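Local structure of PRO-PRO endopeptidase (Paenibacillus alvei, 6FPC) at residues 17-29 against 89-101. The protein is a secreted zinc-dependent endoprotease that cleaves the peptide bond between two prolines, cutting a cell-surface protein and perhaps thereby regulating bacterial adhesion. Sequence-based numbering, arbitrary orientation.
Sequences EYNHSEAAAMKQR and VVAVRIGYSEKGK. With CD (cadmium ion), chain G.
Met26 and Ile94 fill the middle of this contact, where one side of helix 20-30 lies against the end of strand 89-93 and the loop after it. The thioether of Met26 lies along the loop backbone, SD 3.6 Å from Ile94 CA. A bend at its last torsion (chi3 82°) swings the methyl onto Val92. There Met26 CE and Val92 CG1 are only 3.5 Å apart, a tight fit suited to a flexible, unbranched chain. Ile94 uses both of its branches: CG2 packs at 3.7 Å from Glu22 CB and also meets Asn19 CB, while CD1 reaches Tyr18 CB and the small methyl of Ala23. Gly95 occupies the third position of a type II turn from Arg93 to Tyr96, with a positive phi (98°) that glycine readily adopts, and Glu22 CG comes to 3.5 Å from Gly95 N.

In this ATLF-like metalloprotease fold, helix 20-30 covers the exit of a strand from the mixed sheet, and Leu50 of the adjacent parallel strand 47-51 touches both Met26 and Ile94. Val92 also packs on Leu108 at the start of helix 108-121, which bears the zinc-binding histidines.

At the polar margin, Arg29 NH2 gives a weak hydrogen bond to Ser97 OG (3.0 Å) and a long salt bridge to Glu22 OE2 (3.4 Å), OE2 meeting the guanidinium at its edge, in its plane. Glu109 is the stronger partner of both Arg29 and Ser97, in a salt bridge with Arg29 NE and a hydrogen bond with Ser97 OG. Further back, Asn19 caps the helix: its OD1 accepts from Glu22 N at 3.1 Å, while beyond it His20 ND1 binds a cadmium ion.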
loop_
_atom_site.group_PDB
_atom_site.type_symbol
_atom_site.label_atom_id
_atom_site.label_comp_id
_atom_site.label_asym_id
_atom_site.label_seq_id
_atom_site.Cartn_x
_atom_site.Cartn_y
_atom_site.Cartn_z
ATOM N N GLU A 17 17.515 -9.006 14.225
ATOM C CA GLU A 17 16.498 -9.996 14.585
ATOM C C GLU A 17 15.083 -9.538 14.215
ATOM O O GLU A 17 14.776 -8.345 14.309
ATOM C CB GLU A 17 16.608 -10.371 16.065
ATOM C CG GLU A 17 16.077 -11.758 16.397
ATOM C CD GLU A 17 16.704 -12.895 15.617
ATOM O OE1 GLU A 17 16.045 -13.396 14.676
ATOM O OE2 GLU A 17 17.859 -13.271 15.926
ATOM N N TYR A 18 14.238 -10.476 13.739
ATOM C CA TYR A 18 12.860 -10.162 13.329
ATOM C C TYR A 18 11.901 -11.324 13.557
ATOM O O TYR A 18 12.329 -12.479 13.596
ATOM C CB TYR A 18 12.796 -9.663 11.861
ATOM C CG TYR A 18 13.195 -10.703 10.831
ATOM C CD1 TYR A 18 12.238 -11.502 10.214
ATOM C CD2 TYR A 18 14.525 -10.870 10.456
ATOM C CE1 TYR A 18 12.600 -12.488 9.298
ATOM C CE2 TYR A 18 14.897 -11.835 9.520
ATOM C CZ TYR A 18 13.930 -12.644 8.944
ATOM O OH TYR A 18 14.281 -13.590 8.010
ATOM N N ASN A 19 10.594 -11.013 13.677
ATOM C CA ASN A 19 9.510 -11.999 13.859
ATOM C C ASN A 19 9.420 -12.831 12.566
ATOM O O ASN A 19 8.800 -12.397 11.592
ATOM C CB ASN A 19 8.170 -11.277 14.140
ATOM C CG ASN A 19 7.025 -12.204 14.509
ATOM O OD1 ASN A 19 6.902 -13.329 14.018
ATOM N ND2 ASN A 19 6.129 -11.730 15.361
ATOM N N HIS A 20 10.024 -14.031 12.583
ATOM C CA HIS A 20 10.109 -14.912 11.412
ATOM C C HIS A 20 8.772 -15.244 10.776
ATOM O O HIS A 20 8.611 -15.028 9.571
ATOM C CB HIS A 20 10.891 -16.214 11.713
ATOM C CG HIS A 20 12.363 -16.017 11.925
ATOM N ND1 HIS A 20 13.174 -17.056 12.326
ATOM C CD2 HIS A 20 13.125 -14.907 11.774
ATOM C CE1 HIS A 20 14.389 -16.546 12.441
ATOM N NE2 HIS A 20 14.405 -15.256 12.123
ATOM N N SER A 21 7.816 -15.743 11.574
ATOM C CA SER A 21 6.537 -16.185 11.029
ATOM C C SER A 21 5.682 -15.042 10.506
ATOM O O SER A 21 5.013 -15.227 9.492
ATOM C CB SER A 21 5.780 -17.063 12.017
ATOM O OG SER A 21 5.342 -16.313 13.131
ATOM N N GLU A 22 5.719 -13.866 11.156
ATOM C CA GLU A 22 4.953 -12.707 10.681
ATOM C C GLU A 22 5.529 -12.143 9.385
ATOM O O GLU A 22 4.762 -11.788 8.489
ATOM C CB GLU A 22 4.839 -11.620 11.747
ATOM C CG GLU A 22 3.764 -10.578 11.441
ATOM C CD GLU A 22 2.381 -11.094 11.069
ATOM O OE1 GLU A 22 1.946 -12.123 11.635
ATOM O OE2 GLU A 22 1.728 -10.464 10.205
ATOM N N ALA A 23 6.867 -12.104 9.273
ATOM C CA ALA A 23 7.559 -11.620 8.062
ATOM C C ALA A 23 7.264 -12.563 6.895
ATOM O O ALA A 23 6.960 -12.084 5.812
ATOM C CB ALA A 23 9.050 -11.504 8.301
ATOM N N ALA A 24 7.227 -13.878 7.141
ATOM C CA ALA A 24 6.876 -14.879 6.124
ATOM C C ALA A 24 5.417 -14.712 5.669
ATOM O O ALA A 24 5.152 -14.752 4.469
ATOM C CB ALA A 24 7.103 -16.288 6.657
ATOM N N ALA A 25 4.488 -14.456 6.613
ATOM C CA ALA A 25 3.066 -14.253 6.316
ATOM C C ALA A 25 2.855 -13.003 5.431
ATOM O O ALA A 25 2.065 -13.046 4.483
ATOM C CB ALA A 25 2.274 -14.119 7.614
ATOM N N MET A 26 3.600 -11.927 5.708
ATOM C CA MET A 26 3.531 -10.685 4.920
ATOM C C MET A 26 4.070 -10.951 3.520
ATOM O O MET A 26 3.464 -10.516 2.532
ATOM C CB MET A 26 4.343 -9.553 5.580
ATOM C CG MET A 26 3.825 -9.147 6.944
ATOM S SD MET A 26 4.979 -8.050 7.793
ATOM C CE MET A 26 4.530 -6.503 7.016
ATOM N N LYS A 27 5.218 -11.669 3.435
ATOM C CA LYS A 27 5.878 -12.002 2.170
ATOM C C LYS A 27 4.917 -12.822 1.302
ATOM O O LYS A 27 4.779 -12.540 0.111
ATOM C CB LYS A 27 7.206 -12.755 2.427
ATOM C CG LYS A 27 8.211 -12.627 1.300
ATOM C CD LYS A 27 9.413 -13.549 1.506
ATOM C CE LYS A 27 10.142 -13.846 0.210
ATOM N NZ LYS A 27 11.408 -14.616 0.431
ATOM N N GLN A 28 4.196 -13.772 1.928
ATOM C CA GLN A 28 3.194 -14.612 1.271
ATOM C C GLN A 28 2.027 -13.777 0.726
ATOM O O GLN A 28 1.583 -14.038 -0.390
ATOM C CB GLN A 28 2.686 -15.715 2.214
ATOM C CG GLN A 28 1.989 -16.846 1.479
ATOM N N ARG A 29 1.560 -12.753 1.483
ATOM C CA ARG A 29 0.462 -11.889 1.021
ATOM C C ARG A 29 0.892 -11.010 -0.156
ATOM O O ARG A 29 0.066 -10.713 -1.023
ATOM C CB ARG A 29 -0.134 -11.064 2.166
ATOM C CG ARG A 29 -0.883 -11.962 3.182
ATOM C CD ARG A 29 -1.660 -11.154 4.204
ATOM N NE ARG A 29 -0.758 -10.449 5.112
ATOM C CZ ARG A 29 -0.374 -10.912 6.294
ATOM N NH1 ARG A 29 -0.812 -12.089 6.731
ATOM N NH2 ARG A 29 0.442 -10.204 7.051
ATOM N N VAL A 89 11.303 3.375 -1.867
ATOM C CA VAL A 89 11.373 2.217 -1.001
ATOM C C VAL A 89 9.945 2.066 -0.460
ATOM O O VAL A 89 9.232 3.078 -0.296
ATOM C CB VAL A 89 12.424 2.412 0.124
ATOM C CG1 VAL A 89 12.035 3.524 1.104
ATOM C CG2 VAL A 89 12.697 1.107 0.856
ATOM N N VAL A 90 9.516 0.815 -0.224
ATOM C CA VAL A 90 8.215 0.558 0.398
ATOM C C VAL A 90 8.614 0.010 1.768
ATOM O O VAL A 90 9.315 -0.983 1.827
ATOM C CB VAL A 90 7.341 -0.423 -0.425
ATOM C CG1 VAL A 90 6.033 -0.742 0.310
ATOM C CG2 VAL A 90 7.052 0.144 -1.812
ATOM N N ALA A 91 8.312 0.720 2.842
ATOM C CA ALA A 91 8.726 0.252 4.167
ATOM C C ALA A 91 7.478 -0.052 4.953
ATOM O O ALA A 91 6.571 0.783 4.982
ATOM C CB ALA A 91 9.552 1.314 4.859
ATOM N N VAL A 92 7.384 -1.275 5.507
ATOM C CA VAL A 92 6.188 -1.733 6.250
ATOM C C VAL A 92 6.633 -2.439 7.541
ATOM O O VAL A 92 7.443 -3.358 7.502
ATOM C CB VAL A 92 5.291 -2.664 5.363
ATOM C CG1 VAL A 92 4.063 -3.173 6.135
ATOM C CG2 VAL A 92 4.838 -1.964 4.082
ATOM N N ARG A 93 6.081 -2.035 8.677
ATOM C CA ARG A 93 6.444 -2.621 9.953
ATOM C C ARG A 93 5.815 -4.017 10.129
ATOM O O ARG A 93 4.603 -4.187 9.957
ATOM C CB ARG A 93 6.043 -1.671 11.098
ATOM C CG ARG A 93 6.727 -2.036 12.376
ATOM C CD ARG A 93 6.463 -1.084 13.507
ATOM N NE ARG A 93 7.172 -1.576 14.689
ATOM C CZ ARG A 93 7.423 -0.854 15.776
ATOM N NH1 ARG A 93 7.023 0.407 15.850
ATOM N NH2 ARG A 93 8.084 -1.388 16.794
ATOM N N ILE A 94 6.650 -4.995 10.500
ATOM C CA ILE A 94 6.267 -6.397 10.730
ATOM C C ILE A 94 5.270 -6.469 11.873
ATOM O O ILE A 94 5.593 -6.007 12.967
ATOM C CB ILE A 94 7.519 -7.285 11.018
ATOM C CG1 ILE A 94 8.440 -7.362 9.782
ATOM C CG2 ILE A 94 7.098 -8.687 11.483
ATOM C CD1 ILE A 94 9.855 -7.788 10.065
ATOM N N GLY A 95 4.105 -7.080 11.622
ATOM C CA GLY A 95 3.030 -7.227 12.611
ATOM C C GLY A 95 1.928 -6.191 12.510
ATOM O O GLY A 95 0.913 -6.276 13.221
ATOM N N TYR A 96 2.097 -5.215 11.615
ATOM C CA TYR A 96 1.147 -4.103 11.478
ATOM C C TYR A 96 0.279 -4.165 10.229
ATOM O O TYR A 96 -0.301 -3.145 9.847
ATOM C CB TYR A 96 1.908 -2.771 11.556
ATOM C CG TYR A 96 2.462 -2.446 12.926
ATOM C CD1 TYR A 96 3.440 -3.247 13.515
ATOM C CD2 TYR A 96 2.051 -1.314 13.609
ATOM C CE1 TYR A 96 3.931 -2.970 14.788
ATOM C CE2 TYR A 96 2.562 -1.006 14.868
ATOM C CZ TYR A 96 3.512 -1.828 15.448
ATOM O OH TYR A 96 4.034 -1.514 16.684
ATOM N N SER A 97 0.184 -5.350 9.593
ATOM C CA SER A 97 -0.575 -5.521 8.341
ATOM C C SER A 97 -2.068 -5.197 8.450
ATOM O O SER A 97 -2.610 -4.542 7.562
ATOM C CB SER A 97 -0.424 -6.943 7.806
ATOM O OG SER A 97 0.933 -7.241 7.537
ATOM N N GLU A 98 -2.743 -5.707 9.510
ATOM C CA GLU A 98 -4.190 -5.572 9.674
ATOM C C GLU A 98 -4.682 -4.182 9.989
ATOM O O GLU A 98 -4.017 -3.415 10.693
ATOM C CB GLU A 98 -4.739 -6.553 10.738
ATOM C CG GLU A 98 -4.650 -8.024 10.349
ATOM C CD GLU A 98 -5.574 -8.543 9.257
ATOM O OE1 GLU A 98 -5.081 -9.276 8.370
ATOM O OE2 GLU A 98 -6.789 -8.234 9.293
ATOM N N LYS A 99 -5.912 -3.889 9.506
ATOM C CA LYS A 99 -6.653 -2.660 9.754
ATOM C C LYS A 99 -6.701 -2.428 11.270
ATOM O O LYS A 99 -6.955 -3.375 12.038
ATOM C CB LYS A 99 -8.087 -2.820 9.215
ATOM C CG LYS A 99 -8.935 -1.548 9.306
ATOM C CD LYS A 99 -10.396 -1.773 8.913
ATOM C CE LYS A 99 -10.614 -2.032 7.437
ATOM N N GLY A 100 -6.409 -1.198 11.670
ATOM C CA GLY A 100 -6.380 -0.799 13.067
ATOM C C GLY A 100 -4.994 -0.800 13.680
ATOM O O GLY A 100 -4.845 -0.360 14.816
ATOM N N LYS A 101 -3.961 -1.259 12.952
ATOM C CA LYS A 101 -2.595 -1.268 13.501
ATOM C C LYS A 101 -1.862 0.028 13.125
ATOM O O LYS A 101 -0.808 0.003 12.487
ATOM C CB LYS A 101 -1.826 -2.534 13.046
ATOM C CG LYS A 101 -1.782 -3.653 14.073
ATOM C CD LYS A 101 -3.059 -4.461 14.128
ATOM C CE LYS A 101 -3.118 -5.306 15.376
HETATM CD CD CD G . 12.494 -19.364 12.321
HETATM O O HOH W 1 14.255 -19.459 14.312
HETATM O O HOH W 2 11.124 -19.822 10.409
#